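Side-chain contacts in uncharacterized protein (Bacillus thuringiensis serovar kurstaki, PDB 4XE7), which is a bacterial actin-like protein of the ParM type that probably polymerises into nucleotide-dependent filaments to segregate plasmid DNA: residues Asp243-Phe246 / Glu251-Lys254; Glu270-Ile275 / Ser295-Arg300. All blocks are in the same frame, centred on the assembly; numbering follows the deposited sequence.

Interaction 1 of 2, residues Asp243-Phe246 / Glu251-Lys254; sequences DNAF and ELNK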
ATOM      1  N   ASP A 243     -13.808   5.645  -3.225  1.00 14.78           N
ATOM      2  CA  ASP A 243     -13.999   6.452  -2.015  1.00 22.74           C
ATOM      3  C   ASP A 243     -13.838   7.958  -2.307  1.00 18.11           C
ATOM      4  O   ASP A 243     -12.750   8.417  -2.673  1.00 23.70           O
ATOM      5  CB  ASP A 243     -13.008   5.987  -0.942  1.00 31.71           C
ATOM      6  CG  ASP A 243     -13.223   6.668   0.397  1.00 36.03           C
ATOM      7  OD1 ASP A 243     -14.159   6.268   1.125  1.00 35.31           O
ATOM      8  OD2 ASP A 243     -12.441   7.589   0.723  1.00 40.15           O
ATOM      9  N   ASN A 244     -14.919   8.717  -2.194  1.00 14.13           N
ATOM     10  CA  ASN A 244     -14.833  10.152  -2.476  1.00 22.34           C
ATOM     11  C   ASN A 244     -14.742  10.938  -1.173  1.00 21.32           C
ATOM     12  O   ASN A 244     -15.748  11.176  -0.524  1.00 23.12           O
ATOM     13  CB  ASN A 244     -16.031  10.616  -3.301  1.00 17.61           C
ATOM     14  CG  ASN A 244     -16.275   9.732  -4.508  1.00 31.74           C
ATOM     15  OD1 ASN A 244     -17.166   8.876  -4.508  1.00 23.83           O
ATOM     16  ND2 ASN A 244     -15.455   9.910  -5.535  1.00 23.75           N
ATOM     17  N   ALA A 245     -13.522  11.305  -0.792  1.00 18.07           N
ATOM     18  CA  ALA A 245     -13.280  12.007   0.466  1.00 24.60           C
ATOM     19  C   ALA A 245     -13.110  13.499   0.231  1.00 21.05           C
ATOM     20  O   ALA A 245     -12.450  13.910  -0.725  1.00 23.87           O
ATOM     21  CB  ALA A 245     -12.035  11.433   1.173  1.00 18.51           C
ATOM     22  N   PHE A 246     -13.706  14.313   1.100  1.00 16.71           N
ATOM     23  CA  PHE A 246     -13.531  15.759   1.000  1.00 20.19           C
ATOM     24  C   PHE A 246     -12.957  16.318   2.289  1.00 23.48           C
ATOM     25  O   PHE A 246     -13.498  16.105   3.377  1.00 28.48           O
ATOM     26  CB  PHE A 246     -14.846  16.432   0.652  1.00 18.78           C
ATOM     27  CG  PHE A 246     -14.763  17.930   0.563  1.00 23.51           C
ATOM     28  CD1 PHE A 246     -13.782  18.545  -0.200  1.00 22.14           C
ATOM     29  CD2 PHE A 246     -15.696  18.722   1.212  1.00 25.18           C
ATOM     30  CE1 PHE A 246     -13.725  19.915  -0.298  1.00 29.04           C
ATOM     31  CE2 PHE A 246     -15.647  20.104   1.121  1.00 28.58           C
ATOM     32  CZ  PHE A 246     -14.655  20.698   0.359  1.00 30.17           C
ATOM     33  N   GLU A 251      -9.715  18.824   7.917  1.00 34.22           N
ATOM     34  CA  GLU A 251     -10.611  17.814   8.473  1.00 39.13           C
ATOM     35  C   GLU A 251     -11.442  17.149   7.389  1.00 35.67           C
ATOM     36  O   GLU A 251     -11.868  17.801   6.430  1.00 30.78           O
ATOM     37  CB  GLU A 251     -11.568  18.422   9.500  1.00 45.25           C
ATOM     38  CG  GLU A 251     -10.950  18.938  10.786  1.00 63.15           C
ATOM     39  CD  GLU A 251     -12.002  19.538  11.712  1.00 72.78           C
ATOM     40  OE1 GLU A 251     -12.988  18.837  12.029  1.00 75.10           O
ATOM     41  OE2 GLU A 251     -11.854  20.713  12.107  1.00 74.88           O
ATOM     42  N   LEU A 252     -11.706  15.859   7.564  1.00 28.49           N
ATOM     43  CA  LEU A 252     -12.638  15.161   6.697  1.00 31.31           C
ATOM     44  C   LEU A 252     -14.066  15.657   6.913  1.00 34.90           C
ATOM     45  O   LEU A 252     -14.533  15.686   8.037  1.00 33.84           O
ATOM     46  CB  LEU A 252     -12.567  13.654   6.949  1.00 35.84           C
ATOM     47  CG  LEU A 252     -13.602  12.823   6.187  1.00 31.03           C
ATOM     48  CD1 LEU A 252     -13.221  12.769   4.725  1.00 26.31           C
ATOM     49  CD2 LEU A 252     -13.704  11.429   6.792  1.00 37.22           C
ATOM     50  N   ASN A 253     -14.748  16.049   5.839  1.00 33.46           N
ATOM     51  CA  ASN A 253     -16.176  16.379   5.886  1.00 34.24           C
ATOM     52  C   ASN A 253     -17.019  15.106   5.719  1.00 33.11           C
ATOM     53  O   ASN A 253     -17.169  14.592   4.610  1.00 26.95           O
ATOM     54  CB  ASN A 253     -16.521  17.407   4.792  1.00 35.51           C
ATOM     55  CG  ASN A 253     -17.970  17.886   4.848  1.00 40.21           C
ATOM     56  OD1 ASN A 253     -18.889  17.137   5.189  1.00 34.06           O
ATOM     57  ND2 ASN A 253     -18.178  19.154   4.496  1.00 45.35           N
ATOM     58  N   LYS A 254     -17.586  14.606   6.811  1.00 33.74           N
ATOM     59  CA  LYS A 254     -18.304  13.331   6.777  1.00 34.76           C
ATOM     60  C   LYS A 254     -19.605  13.403   5.982  1.00 29.42           C
ATOM     61  O   LYS A 254     -20.005  12.424   5.342  1.00 28.75           O
ATOM     62  CB  LYS A 254     -18.602  12.851   8.199  1.00 40.62           C
ATOM     63  CG  LYS A 254     -17.361  12.553   9.014  1.00 52.40           C
ATOM     64  CD  LYS A 254     -17.721  12.059  10.413  1.00 64.02           C
ATOM     65  CE  LYS A 254     -16.469  11.699  11.190  1.00 69.70           C
ATOM     66  NZ  LYS A 254     -15.437  11.109  10.287  1.00 69.74           N
TER

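Interaction 2 of 2, residues Glu270-Ile275 / Ser295-Arg300; sequences EILKNI and SPFKTR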
ATOM      1  N   GLU A 270     -15.281  -7.793 -18.107  1.00 20.10           N
ATOM      2  CA  GLU A 270     -15.811  -7.696 -19.460  1.00 24.41           C
ATOM      3  C   GLU A 270     -14.693  -7.765 -20.486  1.00 23.59           C
ATOM      4  O   GLU A 270     -14.831  -8.435 -21.527  1.00 17.80           O
ATOM      5  CB  GLU A 270     -16.610  -6.407 -19.635  1.00 30.68           C
ATOM      6  CG  GLU A 270     -17.292  -6.288 -20.975  1.00 41.06           C
ATOM      7  CD  GLU A 270     -18.262  -5.121 -21.028  1.00 58.72           C
ATOM      8  OE1 GLU A 270     -18.159  -4.216 -20.167  1.00 58.78           O
ATOM      9  OE2 GLU A 270     -19.129  -5.116 -21.926  1.00 70.26           O
ATOM     10  N   ILE A 271     -13.591  -7.071 -20.201  1.00 22.21           N
ATOM     11  CA  ILE A 271     -12.402  -7.148 -21.056  1.00 24.78           C
ATOM     12  C   ILE A 271     -11.887  -8.591 -21.161  1.00 23.88           C
ATOM     13  O   ILE A 271     -11.605  -9.082 -22.256  1.00 19.95           O
ATOM     14  CB  ILE A 271     -11.267  -6.232 -20.536  1.00 19.09           C
ATOM     15  CG1 ILE A 271     -11.583  -4.772 -20.859  1.00 24.27           C
ATOM     16  CG2 ILE A 271      -9.916  -6.603 -21.159  1.00 13.93           C
ATOM     17  CD1 ILE A 271     -10.800  -3.794 -20.014  1.00 22.99           C
ATOM     18  N   LEU A 272     -11.760  -9.270 -20.027  1.00 22.09           N
ATOM     19  CA  LEU A 272     -11.254 -10.648 -20.042  1.00 17.76           C
ATOM     20  C   LEU A 272     -12.140 -11.537 -20.896  1.00 20.27           C
ATOM     21  O   LEU A 272     -11.638 -12.372 -21.661  1.00 18.70           O
ATOM     22  CB  LEU A 272     -11.143 -11.196 -18.611  1.00 14.79           C
ATOM     23  CG  LEU A 272     -10.017 -10.432 -17.898  1.00 13.85           C
ATOM     24  CD1 LEU A 272      -9.967 -10.765 -16.437  1.00 14.85           C
ATOM     25  CD2 LEU A 272      -8.679 -10.727 -18.549  1.00 21.78           C
ATOM     26  N   LYS A 273     -13.454 -11.347 -20.786  1.00 19.39           N
ATOM     27  CA  LYS A 273     -14.389 -12.124 -21.599  1.00 23.09           C
ATOM     28  C   LYS A 273     -14.199 -11.892 -23.091  1.00 18.66           C
ATOM     29  O   LYS A 273     -14.151 -12.854 -23.881  1.00 19.38           O
ATOM     30  CB  LYS A 273     -15.843 -11.803 -21.228  1.00 24.44           C
ATOM     31  CG  LYS A 273     -16.821 -12.228 -22.329  1.00 30.13           C
ATOM     32  CD  LYS A 273     -18.273 -12.187 -21.860  1.00 51.37           C
ATOM     33  CE  LYS A 273     -19.017 -11.004 -22.447  1.00 62.22           C
ATOM     34  NZ  LYS A 273     -18.501  -9.714 -21.913  1.00 72.84           N
ATOM     35  N   ASN A 274     -14.122 -10.614 -23.480  1.00 22.84           N
ATOM     36  CA  ASN A 274     -13.886 -10.227 -24.873  1.00 17.90           C
ATOM     37  C   ASN A 274     -12.536 -10.692 -25.400  1.00 22.44           C
ATOM     38  O   ASN A 274     -12.408 -11.006 -26.586  1.00 21.02           O
ATOM     39  CB  ASN A 274     -13.983  -8.702 -25.047  1.00 17.03           C
ATOM     40  CG  ASN A 274     -15.386  -8.186 -24.851  1.00 24.91           C
ATOM     41  OD1 ASN A 274     -16.348  -8.898 -25.116  1.00 19.87           O
ATOM     42  ND2 ASN A 274     -15.514  -6.950 -24.376  1.00 24.19           N
ATOM     43  N   ILE A 275     -11.518 -10.702 -24.537  1.00 19.72           N
ATOM     44  CA  ILE A 275     -10.201 -11.203 -24.943  1.00 17.81           C
ATOM     45  C   ILE A 275     -10.273 -12.687 -25.327  1.00 26.18           C
ATOM     46  O   ILE A 275      -9.725 -13.111 -26.355  1.00 18.57           O
ATOM     47  CB  ILE A 275      -9.135 -10.989 -23.833  1.00 17.19           C
ATOM     48  CG1 ILE A 275      -8.720  -9.514 -23.815  1.00 19.18           C
ATOM     49  CG2 ILE A 275      -7.897 -11.888 -24.073  1.00 17.83           C
ATOM     50  CD1 ILE A 275      -7.693  -9.160 -22.793  1.00 16.66           C
ATOM     51  N   SER A 295      -8.744 -19.845 -20.148  1.00 24.79           N
ATOM     52  CA  SER A 295      -8.595 -18.489 -20.662  1.00 25.11           C
ATOM     53  C   SER A 295      -7.182 -17.986 -20.378  1.00 24.77           C
ATOM     54  O   SER A 295      -6.504 -18.534 -19.527  1.00 22.05           O
ATOM     55  CB  SER A 295      -9.637 -17.565 -20.024  1.00 28.03           C
ATOM     56  OG  SER A 295      -9.363 -17.366 -18.652  1.00 33.07           O
ATOM     57  N   PRO A 296      -6.729 -16.946 -21.100  1.00 23.94           N
ATOM     58  CA  PRO A 296      -5.303 -16.611 -20.988  1.00 17.31           C
ATOM     59  C   PRO A 296      -4.848 -15.956 -19.672  1.00 29.74           C
ATOM     60  O   PRO A 296      -3.635 -15.887 -19.466  1.00 29.72           O
ATOM     61  CB  PRO A 296      -5.075 -15.653 -22.164  1.00 25.12           C
ATOM     62  CG  PRO A 296      -6.440 -15.145 -22.540  1.00 27.35           C
ATOM     63  CD  PRO A 296      -7.384 -16.256 -22.228  1.00 23.60           C
ATOM     64  N   PHE A 297      -5.761 -15.494 -18.812  1.00 26.30           N
ATOM     65  CA  PHE A 297      -5.359 -14.873 -17.542  1.00 17.79           C
ATOM     66  C   PHE A 297      -5.995 -15.577 -16.356  1.00 29.23           C
ATOM     67  O   PHE A 297      -7.112 -16.058 -16.456  1.00 24.43           O
ATOM     68  CB  PHE A 297      -5.731 -13.376 -17.511  1.00 21.97           C
ATOM     69  CG  PHE A 297      -4.963 -12.562 -18.492  1.00 19.24           C
ATOM     70  CD1 PHE A 297      -3.678 -12.139 -18.196  1.00 22.02           C
ATOM     71  CD2 PHE A 297      -5.487 -12.289 -19.731  1.00 17.85           C
ATOM     72  CE1 PHE A 297      -2.945 -11.420 -19.109  1.00 28.48           C
ATOM     73  CE2 PHE A 297      -4.765 -11.572 -20.647  1.00 21.91           C
ATOM     74  CZ  PHE A 297      -3.486 -11.139 -20.339  1.00 22.42           C
ATOM     75  N   LYS A 298      -5.277 -15.605 -15.236  1.00 31.17           N
ATOM     76  CA  LYS A 298      -5.701 -16.303 -14.026  1.00 36.57           C
ATOM     77  C   LYS A 298      -6.713 -15.516 -13.212  1.00 27.33           C
ATOM     78  O   LYS A 298      -7.730 -16.050 -12.765  1.00 28.23           O
ATOM     79  CB  LYS A 298      -4.483 -16.597 -13.145  1.00 51.12           C
ATOM     80  CG  LYS A 298      -3.734 -17.877 -13.484  1.00 54.70           C
ATOM     81  CD  LYS A 298      -4.652 -18.943 -14.067  1.00 62.33           C
ATOM     82  CE  LYS A 298      -4.583 -20.228 -13.232  1.00 67.40           C
ATOM     83  NZ  LYS A 298      -3.185 -20.729 -13.044  1.00 63.76           N
ATOM     84  N   THR A 299      -6.407 -14.242 -13.008  1.00 22.08           N
ATOM     85  CA  THR A 299      -7.169 -13.370 -12.122  1.00 26.54           C
ATOM     86  C   THR A 299      -7.144 -11.975 -12.722  1.00 20.51           C
ATOM     87  O   THR A 299      -6.410 -11.739 -13.693  1.00 23.98           O
ATOM     88  CB  THR A 299      -6.569 -13.305 -10.703  1.00 32.66           C
ATOM     89  OG1 THR A 299      -5.262 -12.717 -10.781  1.00 35.15           O
ATOM     90  CG2 THR A 299      -6.475 -14.689 -10.059  1.00 31.03           C
ATOM     91  N   ARG A 300      -7.902 -11.051 -12.139  1.00 27.25           N
ATOM     92  CA  ARG A 300      -7.860  -9.656 -12.567  1.00 28.90           C
ATOM     93  C   ARG A 300      -6.484  -9.072 -12.300  1.00 33.15           C
ATOM     94  O   ARG A 300      -6.005  -8.210 -13.043  1.00 22.64           O
ATOM     95  CB  ARG A 300      -8.916  -8.816 -11.853  1.00 25.73           C
ATOM     96  CG  ARG A 300     -10.324  -9.377 -11.935  1.00 29.86           C
ATOM     97  CD  ARG A 300     -11.291  -8.492 -11.156  1.00 25.23           C
ATOM     98  NE  ARG A 300     -12.662  -8.987 -11.223  1.00 27.87           N
ATOM     99  CZ  ARG A 300     -13.375  -9.366 -10.166  1.00 29.97           C
ATOM    100  NH1 ARG A 300     -12.852  -9.295  -8.949  1.00 23.79           N
ATOM    101  NH2 ARG A 300     -14.618  -9.802 -10.324  1.00 27.40           N
TER

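Interaction 1 of 2, residues Asp243-Phe246 / Glu251-Lys254
The carbonyl oxygen of Phe246 and the backbone N of Asn253 form the one hydrogen bond between segments 243-246 and 251-254, with N to O at 2.8 Å and an almost straight N-H...O angle of 174°. The same Phe246 O also takes a CA-H...O contact from Leu252 CA at 3.6 Å, so one acceptor draws on two successive residues. Side chains flank the bond. Leu252 lays its CD1 methyl against Ala245 CB at 4.0 Å, while Asn253 brings CB to within 3.9 Å of Phe246 CD2, its amide plane turned 32° from the ring. With CG anti to the backbone N (chi1 179°), the Phe246 ring stands beside its own carbonyl, near the incoming asparagine. In the next shell, Asn253 OD1 accepts a hydrogen bond from Leu256 N, which steadies the amide, and Ser257 OG is hydrogen-bonded to both Phe246 N and Asn253 O. This is the turn end of an antiparallel beta hairpin at the margin of a five-stranded mixed sheet: strand 242-248 pairs with 232-237 on its other side, and Phe246 packs on Phe358 and Thr362 of helix 337-362.

Interaction 2 of 2, residues Glu270-Ile275 / Ser295-Arg300
Leu272 and Phe297 make the closest approach between the helix and the irregular segment 295-300, with Leu272 CD2 3.7 Å from Phe297 CD2. This branch also lies 4.1 Å from Phe297 CB, so the methyl meets the CB-CG-CD2 side of the phenylalanine obliquely, and the two side chains cross at about a right angle. Leu272 CG is anti to its carbonyl carbon (chi1 -68°), and CD2 is the branch that extends to the phenylalanine. One helical turn further on, Ile275 divides its branches between two neighbours: CG2 meets Pro296 CG at 3.9 Å, and CD1 makes a looser approach to Phe297 CE2 at 4.4 Å. Phe297 thus touches two side chains a turn apart on one helix face. The i, i+3 spacing of Leu272 and Ile275 is the usual way an alpha-helix presents an apolar stripe, here to a loop that leads into helix 300-317, in a chain related to actin. No hydrogen bond spans the contact; it is held by hydrocarbon alone. The buried side is closed by other elements: Phe303 touches Leu272, Ile339 of helix 337-362 touches Ile275, and Val327 of strand 326-329 packs on both Pro296 and Phe297. Toward solvent the character changes. Lys273 and Lys298 start away from the partner segment and are exposed, and Thr299, also exposed, serves as N-cap of helix 300-317, its OG1 accepting a hydrogen bond from Asp302 N. Asp302 in turn receives Lys298 N on its carboxylate, fixing the backbone just beyond Phe297. At the far end Arg300 has no close contact with the 270-275 segment, but its NE forms a salt bridge with Asp269, one residue before that segment in helix 265-279.

Overall arrangement
The two contacts illustrate how the chemistry of a contact differs with the elements it joins. Interaction 1 pairs neighbouring strands through a backbone hydrogen bond with side-chain contacts beside it; interaction 2 sets a helix against an irregular segment through apolar side chains alone. Each mixes core and surface: Ala245 and Phe246 are buried but Glu251 exposed, Ile275 and Phe297 buried but Leu272 and Pro296 partly exposed. The centres of interaction 1 and interaction 2 lie about 34 Å apart, yet helix 337-362 supplies neighbours to both, Phe358 for Phe246 and Ile339 for Ile275. Ser257 bonds to the backbone of interaction 1, whereas Asp302 and Asp269 serve the loop and helix start beside the apolar patch of interaction 2.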